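Local coordinates for ferritin (Mycoplasma penetrans, PDB 7DIE), which probably binds and stores ferric iron within a 24-subunit shell, its four-helix subunits carrying atypical ferroxidase centres, at residues A[25-30]-A[54-59]; A[31-36]-A[92-97]. One frame throughout, in Å; residues are numbered along the deposited sequence.

Both contacts draw on helix 10-39, in consecutive segments, and their centres lie 13 Å apart. Interaction 1 joins residues 25-30 to 54-59 on helix 43-70, the next helix of the chain; interaction 2 joins residues 31-36 to 92-97 on helix 91-118. Their segments therefore alternate along the sequence, and all belong to the ferritin-like four-helix bundle. The two contacts also touch: Phe31 packs on Ser54 and Gln57, and Leu29 on the backbone of Ala97. One helix thus faces two partners, beside an iron site in interaction 1 and among aliphatic side chains in interaction 2, while both places also meet a second subunit.

Interaction 1. Residues A[25-30]-A[54-59]; sequences CAANLY and SDKQSA. With FE (Fe (III) ion), chain G.
Lys56 and Tyr30 are brought together by similar first torsions: in each, CG stands anti to the carbonyl carbon, with chi1 -67° in Lys56 and -62° in Tyr30. A bend at chi2 turns the lysine chain, which then runs out extended, away from its own helix axis. Lys56 CE comes to the edge of the Tyr30 ring, near the ring plane, 4.2 Å from Tyr30 CE2. At the base of the chain, Lys56 CB rests against Ala27 CB at 3.9 Å, and Lys56 CE also passes Ala26 CB at 4.3 Å. Ala26 and Ala27 suit this place because their small methyl groups let the helices approach, with segment axes 8.7 Å apart, and let the long aliphatic part of the lysine lie close.

No hydrogen bond crosses between the two segments; the polar ends look elsewhere. Lys56 NZ, a buried ammonium group, forms salt bridges with Glu23 and with Glu102, which is also hydrogen-bonded to Tyr30 OH, and a hydrogen bond with the iron ligand Asp138, through which its charge may polarise the metal site from the second shell.

One residue earlier, in one of its two conformers, Asp55 reaches the iron(III) ion through OD2 at 2.3 Å, while Asp55 OD1 accepts a hydrogen bond from an iron-bound water at 2.6 Å; the alternate conformer makes this detail less certain. A carboxylate suits this role, as one oxygen can bind metal and the other steady its water; His60, Asp134 and Asp138 complete the protein ligands.

Segments 25-30 and 54-59, on helices 10-39 and 43-70, run roughly antiparallel, at 149°. Helix 91-118 sets Met101 and Val105 against Ala26, and Val105 also against Lys56, while helix 122-150 brings Ile142 against Tyr30.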
ATOM      1  N   CYS A  25      22.956 -31.245 -33.709  1.00 28.15           N
ATOM      2  CA  CYS A  25      22.925 -31.174 -35.163  1.00 29.24           C
ATOM      3  C   CYS A  25      21.705 -30.383 -35.615  1.00 26.47           C
ATOM      4  O   CYS A  25      21.798 -29.519 -36.500  1.00 27.06           O
ATOM      5  CB  CYS A  25      22.928 -32.593 -35.751  1.00 30.14           C
ATOM      6  SG  CYS A  25      22.956 -32.632 -37.556  1.00 30.26           S
ATOM      7  N   ALA A  26      20.565 -30.614 -34.956  1.00 25.12           N
ATOM      8  CA  ALA A  26      19.347 -29.867 -35.249  1.00 27.24           C
ATOM      9  C   ALA A  26      19.531 -28.389 -34.949  1.00 28.60           C
ATOM     10  O   ALA A  26      19.175 -27.535 -35.766  1.00 29.14           O
ATOM     11  CB  ALA A  26      18.172 -30.435 -34.445  1.00 27.69           C
ATOM     12  N   ALA A  27      20.090 -28.069 -33.775  1.00 26.69           N
ATOM     13  CA  ALA A  27      20.353 -26.670 -33.429  1.00 27.60           C
ATOM     14  C   ALA A  27      21.232 -26.013 -34.479  1.00 28.60           C
ATOM     15  O   ALA A  27      20.924 -24.918 -34.970  1.00 26.95           O
ATOM     16  CB  ALA A  27      21.022 -26.575 -32.051  1.00 28.19           C
ATOM     17  N   ASN A  28      22.344 -26.673 -34.821  1.00 27.01           N
ATOM     18  CA  ASN A  28      23.260 -26.163 -35.835  1.00 26.11           C
ATOM     19  C   ASN A  28      22.558 -25.948 -37.164  1.00 32.63           C
ATOM     20  O   ASN A  28      22.787 -24.937 -37.835  1.00 29.57           O
ATOM     21  CB  ASN A  28      24.439 -27.130 -36.010  1.00 27.64           C
ATOM     22  CG  ASN A  28      25.440 -27.019 -34.877  1.00 31.60           C
ATOM     23  OD1 ASN A  28      25.523 -25.975 -34.232  1.00 27.87           O
ATOM     24  ND2 ASN A  28      26.219 -28.084 -34.640  1.00 27.34           N
ATOM     25  N   LEU A  29      21.724 -26.902 -37.578  1.00 27.18           N
ATOM     26  CA  LEU A  29      20.973 -26.724 -38.819  1.00 25.64           C
ATOM     27  C   LEU A  29      20.018 -25.541 -38.719  1.00 26.74           C
ATOM     28  O   LEU A  29      19.928 -24.718 -39.646  1.00 28.13           O
ATOM     29  CB  LEU A  29      20.212 -28.010 -39.175  1.00 28.71           C
ATOM     30  CG  LEU A  29      19.348 -27.822 -40.432  1.00 31.11           C
ATOM     31  CD1 LEU A  29      20.217 -27.622 -41.688  1.00 30.05           C
ATOM     32  CD2 LEU A  29      18.363 -28.965 -40.628  1.00 31.74           C
ATOM     33  N   TYR A  30      19.317 -25.411 -37.587  1.00 26.85           N
ATOM     34  CA  TYR A  30      18.317 -24.345 -37.469  1.00 28.79           C
ATOM     35  C   TYR A  30      18.964 -22.964 -37.477  1.00 26.88           C
ATOM     36  O   TYR A  30      18.409 -22.015 -38.050  1.00 24.44           O
ATOM     37  CB  TYR A  30      17.456 -24.548 -36.207  1.00 25.99           C
ATOM     38  CG  TYR A  30      16.675 -25.849 -36.235  1.00 28.54           C
ATOM     39  CD1 TYR A  30      16.397 -26.480 -37.447  1.00 28.93           C
ATOM     40  CD2 TYR A  30      16.244 -26.473 -35.056  1.00 27.09           C
ATOM     41  CE1 TYR A  30      15.700 -27.693 -37.494  1.00 28.27           C
ATOM     42  CE2 TYR A  30      15.541 -27.687 -35.090  1.00 28.88           C
ATOM     43  CZ  TYR A  30      15.280 -28.291 -36.324  1.00 31.65           C
ATOM     44  OH  TYR A  30      14.600 -29.490 -36.402  1.00 30.41           O
ATOM     45  N   SER A  54      17.615 -22.202 -30.270  1.00 27.38           N
ATOM     46  CA  SER A  54      17.860 -21.822 -28.879  1.00 27.57           C
ATOM     47  C   SER A  54      17.179 -22.793 -27.924  1.00 25.13           C
ATOM     48  O   SER A  54      17.735 -23.124 -26.868  1.00 27.80           O
ATOM     49  CB  SER A  54      17.382 -20.392 -28.625  1.00 26.79           C
ATOM     50  OG  SER A  54      18.068 -19.500 -29.493  1.00 30.19           O
ATOM     51  N   ASP A  55      15.974 -23.259 -28.269  0.62 24.86           N
ATOM     52  CA  ASP A  55      15.290 -24.230 -27.419  0.62 25.87           C
ATOM     53  C   ASP A  55      16.057 -25.547 -27.351  0.62 28.55           C
ATOM     54  O   ASP A  55      16.161 -26.164 -26.280  0.62 27.30           O
ATOM     55  CB  ASP A  55      13.864 -24.481 -27.923  0.62 28.61           C
ATOM     56  CG  ASP A  55      13.220 -25.689 -27.255  0.62 32.37           C
ATOM     57  OD1 ASP A  55      12.942 -25.597 -26.045  0.62 32.97           O
ATOM     58  OD2 ASP A  55      13.008 -26.729 -27.924  0.62 31.12           O
ATOM     59  N   LYS A  56      16.599 -26.003 -28.482  1.00 25.40           N
ATOM     60  CA  LYS A  56      17.422 -27.215 -28.430  1.00 26.36           C
ATOM     61  C   LYS A  56      18.566 -27.042 -27.436  1.00 26.28           C
ATOM     62  O   LYS A  56      18.879 -27.958 -26.670  1.00 25.02           O
ATOM     63  CB  LYS A  56      17.984 -27.563 -29.815  1.00 29.92           C
ATOM     64  CG  LYS A  56      16.931 -27.982 -30.851  1.00 25.95           C
ATOM     65  CD  LYS A  56      16.074 -29.149 -30.346  1.00 27.16           C
ATOM     66  CE  LYS A  56      15.158 -29.723 -31.452  1.00 29.30           C
ATOM     67  NZ  LYS A  56      14.386 -30.923 -30.954  1.00 29.32           N
ATOM     68  N   GLN A  57      19.194 -25.863 -27.420  1.00 23.61           N
ATOM     69  CA  GLN A  57      20.283 -25.633 -26.466  1.00 26.82           C
ATOM     70  C   GLN A  57      19.767 -25.611 -25.033  1.00 29.99           C
ATOM     71  O   GLN A  57      20.297 -26.298 -24.155  1.00 27.50           O
ATOM     72  CB  GLN A  57      20.988 -24.313 -26.763  1.00 26.09           C
ATOM     73  CG  GLN A  57      21.630 -24.186 -28.141  1.00 28.68           C
ATOM     74  CD  GLN A  57      22.033 -22.750 -28.418  1.00 28.63           C
ATOM     75  OE1 GLN A  57      21.350 -21.823 -27.992  1.00 28.74           O
ATOM     76  NE2 GLN A  57      23.155 -22.557 -29.101  1.00 32.16           N
ATOM     77  N   SER A  58      18.755 -24.791 -24.768  1.00 29.13           N
ATOM     78  CA  SER A  58      18.406 -24.490 -23.389  1.00 30.48           C
ATOM     79  C   SER A  58      17.548 -25.563 -22.746  1.00 30.30           C
ATOM     80  O   SER A  58      17.524 -25.671 -21.512  1.00 29.49           O
ATOM     81  CB  SER A  58      17.679 -23.140 -23.329  1.00 30.15           C
ATOM     82  OG  SER A  58      16.402 -23.265 -23.927  1.00 33.12           O
ATOM     83  N   ALA A  59      16.833 -26.354 -23.536  1.00 26.96           N
ATOM     84  CA  ALA A  59      15.926 -27.345 -22.973  1.00 24.20           C
ATOM     85  C   ALA A  59      16.362 -28.781 -23.237  1.00 30.20           C
ATOM     86  O   ALA A  59      16.197 -29.627 -22.364  1.00 27.57           O
ATOM     87  CB  ALA A  59      14.511 -27.143 -23.521  1.00 24.04           C
TER
HETATM   88 FE    FE G 201      11.724 -28.604 -27.609  0.68 36.02          FE
HETATM   89  O   HOH W   1      11.502 -27.645 -25.439  1.00 40.83           O

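Interaction 2. Residues A[31-36]-A[92-97]; sequences FHLATV and QEVLDA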
ATOM      1  N   PHE A  31      20.134 -22.814 -36.855  1.00 26.47           N
ATOM      2  CA  PHE A  31      20.789 -21.510 -36.933  1.00 28.07           C
ATOM      3  C   PHE A  31      21.248 -21.221 -38.359  1.00 28.58           C
ATOM      4  O   PHE A  31      21.176 -20.077 -38.820  1.00 27.86           O
ATOM      5  CB  PHE A  31      21.957 -21.442 -35.940  1.00 27.34           C
ATOM      6  CG  PHE A  31      21.512 -21.410 -34.497  1.00 26.37           C
ATOM      7  CD1 PHE A  31      20.609 -20.447 -34.060  1.00 31.18           C
ATOM      8  CD2 PHE A  31      21.972 -22.354 -33.593  1.00 26.74           C
ATOM      9  CE1 PHE A  31      20.185 -20.406 -32.733  1.00 29.00           C
ATOM     10  CE2 PHE A  31      21.552 -22.334 -32.270  1.00 26.53           C
ATOM     11  CZ  PHE A  31      20.652 -21.348 -31.837  1.00 28.31           C
ATOM     12  N   HIS A  32      21.733 -22.243 -39.073  1.00 29.96           N
ATOM     13  CA  HIS A  32      22.021 -22.076 -40.498  1.00 27.63           C
ATOM     14  C   HIS A  32      20.764 -21.669 -41.265  1.00 27.17           C
ATOM     15  O   HIS A  32      20.764 -20.684 -42.021  1.00 30.40           O
ATOM     16  CB  HIS A  32      22.612 -23.377 -41.062  1.00 28.07           C
ATOM     17  CG  HIS A  32      22.735 -23.390 -42.555  1.00 32.22           C
ATOM     18  ND1 HIS A  32      23.635 -22.597 -43.242  1.00 30.64           N
ATOM     19  CD2 HIS A  32      22.062 -24.096 -43.495  1.00 31.88           C
ATOM     20  CE1 HIS A  32      23.507 -22.816 -44.539  1.00 31.52           C
ATOM     21  NE2 HIS A  32      22.570 -23.729 -44.719  1.00 31.36           N
ATOM     22  N   LEU A  33      19.671 -22.408 -41.058  1.00 27.80           N
ATOM     23  CA  LEU A  33      18.423 -22.134 -41.765  1.00 24.95           C
ATOM     24  C   LEU A  33      17.853 -20.769 -41.398  1.00 28.00           C
ATOM     25  O   LEU A  33      17.143 -20.159 -42.204  1.00 28.82           O
ATOM     26  CB  LEU A  33      17.414 -23.239 -41.465  1.00 23.87           C
ATOM     27  CG  LEU A  33      17.772 -24.611 -42.054  1.00 27.64           C
ATOM     28  CD1 LEU A  33      16.606 -25.584 -41.899  1.00 25.85           C
ATOM     29  CD2 LEU A  33      18.205 -24.498 -43.516  1.00 29.34           C
ATOM     30  N   ALA A  34      18.136 -20.275 -40.191  1.00 28.74           N
ATOM     31  CA  ALA A  34      17.729 -18.910 -39.863  1.00 30.25           C
ATOM     32  C   ALA A  34      18.386 -17.908 -40.809  1.00 27.71           C
ATOM     33  O   ALA A  34      17.720 -17.023 -41.348  1.00 26.87           O
ATOM     34  CB  ALA A  34      18.068 -18.591 -38.405  1.00 27.95           C
ATOM     35  N   THR A  35      19.702 -18.045 -41.043  1.00 26.89           N
ATOM     36  CA  THR A  35      20.371 -17.096 -41.935  1.00 27.08           C
ATOM     37  C   THR A  35      19.911 -17.269 -43.380  1.00 28.57           C
ATOM     38  O   THR A  35      19.761 -16.284 -44.113  1.00 30.83           O
ATOM     39  CB  THR A  35      21.900 -17.217 -41.824  1.00 29.79           C
ATOM     40  OG1 THR A  35      22.356 -18.488 -42.331  1.00 29.91           O
ATOM     41  CG2 THR A  35      22.339 -17.064 -40.353  1.00 26.95           C
ATOM     42  N   VAL A  36      19.658 -18.507 -43.806  1.00 28.99           N
ATOM     43  CA  VAL A  36      19.154 -18.721 -45.163  1.00 29.39           C
ATOM     44  C   VAL A  36      17.775 -18.089 -45.319  1.00 31.61           C
ATOM     45  O   VAL A  36      17.509 -17.357 -46.284  1.00 30.85           O
ATOM     46  CB  VAL A  36      19.120 -20.224 -45.489  1.00 28.82           C
ATOM     47  CG1 VAL A  36      18.428 -20.439 -46.846  1.00 27.63           C
ATOM     48  CG2 VAL A  36      20.556 -20.795 -45.468  1.00 25.42           C
ATOM     49  N   GLN A  92      10.491 -23.141 -49.293  1.00 31.39           N
ATOM     50  CA  GLN A  92       9.968 -24.507 -49.235  1.00 32.35           C
ATOM     51  C   GLN A  92      11.087 -25.526 -49.025  1.00 31.84           C
ATOM     52  O   GLN A  92      10.941 -26.473 -48.236  1.00 33.81           O
ATOM     53  CB  GLN A  92       9.184 -24.818 -50.517  1.00 32.50           C
ATOM     54  CG  GLN A  92       7.812 -24.110 -50.594  1.00 31.33           C
ATOM     55  CD  GLN A  92       7.935 -22.637 -50.931  1.00 36.43           C
ATOM     56  OE1 GLN A  92       8.881 -22.229 -51.585  1.00 31.30           O
ATOM     57  NE2 GLN A  92       6.972 -21.827 -50.474  1.00 32.48           N
ATOM     58  N   GLU A  93      12.212 -25.360 -49.729  1.00 29.70           N
ATOM     59  CA  GLU A  93      13.333 -26.277 -49.544  1.00 31.53           C
ATOM     60  C   GLU A  93      13.926 -26.164 -48.147  1.00 29.78           C
ATOM     61  O   GLU A  93      14.369 -27.172 -47.580  1.00 27.43           O
ATOM     62  CB  GLU A  93      14.409 -26.006 -50.598  1.00 33.22           C
ATOM     63  CG  GLU A  93      13.994 -26.487 -51.984  1.00 33.45           C
ATOM     64  CD  GLU A  93      14.925 -25.997 -53.065  1.00 44.49           C
ATOM     65  OE1 GLU A  93      15.853 -25.228 -52.747  1.00 49.43           O
ATOM     66  OE2 GLU A  93      14.717 -26.374 -54.232  1.00 52.40           O
ATOM     67  N   VAL A  94      13.938 -24.950 -47.584  1.00 30.60           N
ATOM     68  CA  VAL A  94      14.385 -24.761 -46.202  1.00 27.75           C
ATOM     69  C   VAL A  94      13.517 -25.567 -45.243  1.00 27.52           C
ATOM     70  O   VAL A  94      14.022 -26.256 -44.346  1.00 29.47           O
ATOM     71  CB  VAL A  94      14.368 -23.266 -45.842  1.00 29.58           C
ATOM     72  CG1 VAL A  94      14.471 -23.083 -44.323  1.00 29.10           C
ATOM     73  CG2 VAL A  94      15.507 -22.556 -46.552  1.00 27.13           C
ATOM     74  N   LEU A  95      12.195 -25.474 -45.396  1.00 28.45           N
ATOM     75  CA  LEU A  95      11.342 -26.197 -44.463  1.00 28.27           C
ATOM     76  C   LEU A  95      11.432 -27.702 -44.680  1.00 30.18           C
ATOM     77  O   LEU A  95      11.353 -28.460 -43.706  1.00 28.43           O
ATOM     78  CB  LEU A  95       9.897 -25.718 -44.556  1.00 26.59           C
ATOM     79  CG  LEU A  95       9.494 -24.661 -43.505  1.00 31.08           C
ATOM     80  CD1 LEU A  95       9.543 -25.220 -42.074  1.00 25.67           C
ATOM     81  CD2 LEU A  95      10.359 -23.414 -43.614  1.00 28.70           C
ATOM     82  N   ASP A  96      11.618 -28.154 -45.931  1.00 29.51           N
ATOM     83  CA  ASP A  96      11.861 -29.582 -46.184  1.00 32.27           C
ATOM     84  C   ASP A  96      13.017 -30.096 -45.336  1.00 32.55           C
ATOM     85  O   ASP A  96      12.953 -31.183 -44.745  1.00 31.59           O
ATOM     86  CB  ASP A  96      12.195 -29.832 -47.665  1.00 34.82           C
ATOM     87  CG  ASP A  96      10.986 -29.736 -48.581  1.00 41.44           C
ATOM     88  OD1 ASP A  96       9.835 -29.861 -48.110  1.00 38.22           O
ATOM     89  OD2 ASP A  96      11.201 -29.531 -49.798  1.00 43.73           O
ATOM     90  N   ALA A  97      14.104 -29.338 -45.305  1.00 29.41           N
ATOM     91  CA  ALA A  97      15.283 -29.783 -44.575  1.00 29.00           C
ATOM     92  C   ALA A  97      15.022 -29.781 -43.077  1.00 31.71           C
ATOM     93  O   ALA A  97      15.463 -30.691 -42.366  1.00 29.59           O
ATOM     94  CB  ALA A  97      16.472 -28.890 -44.923  1.00 29.53           C
TER
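Leu33 meets Val94 along nearly its whole side chain. Leu33 CB already lies 4.1 Å from Val94 CG1, and from there CG is carried anti to the carbonyl carbon (chi1 -68°), where the chain forks. The CD2 branch stays beside Val94 CG1. The other branch touches that same methyl but reaches on to the backbone, Leu33 CD1 ending 3.6 Å from Val94 O, and further along the facing helix Leu33 CD1 approaches Ala97 CB at 4.5 Å. Leucine suits this place because its fork spreads over both a methyl group and the main chain beneath it, whereas the small Ala97 lets the CD1 tip approach.

Val94 divides its two methyls between two partners. CG1, anti to its own backbone N (chi1 165°), serves Leu33; Val94 CG2 meets Val36 CG1 at 3.6 Å. Val36 follows Leu33 by three residues, so both lie on the same side of their helix and Val94 packs against the pair. The segment axes are 10.6 Å apart, a span bridged by the longer Leu33 and by the two valines meeting methyl to methyl.

Within segment 31-36, His32 O accepts two hydrogen bonds, from Val36 N and from Thr35 OG1. Thr35 OG1 comes in the carbonyl plane, onto a lone pair of His32 O, at 2.7 Å. Thr35 OG1 and His32 ND1 also bond to the backbone of Leu75 of a second subunit, so these two residues reach across the subunit interface while Leu33 and Val36 have their CB directed toward segment 92-97.

Phe49 of helix 43-70 packs on Val94, and Phe88 on Leu33 and Ala97. Segments 31-36 and 92-97 run almost antiparallel, at 173°, and the aliphatic side chains that meet between them form the kind of interior seam expected of the ferritin four-helix bundle.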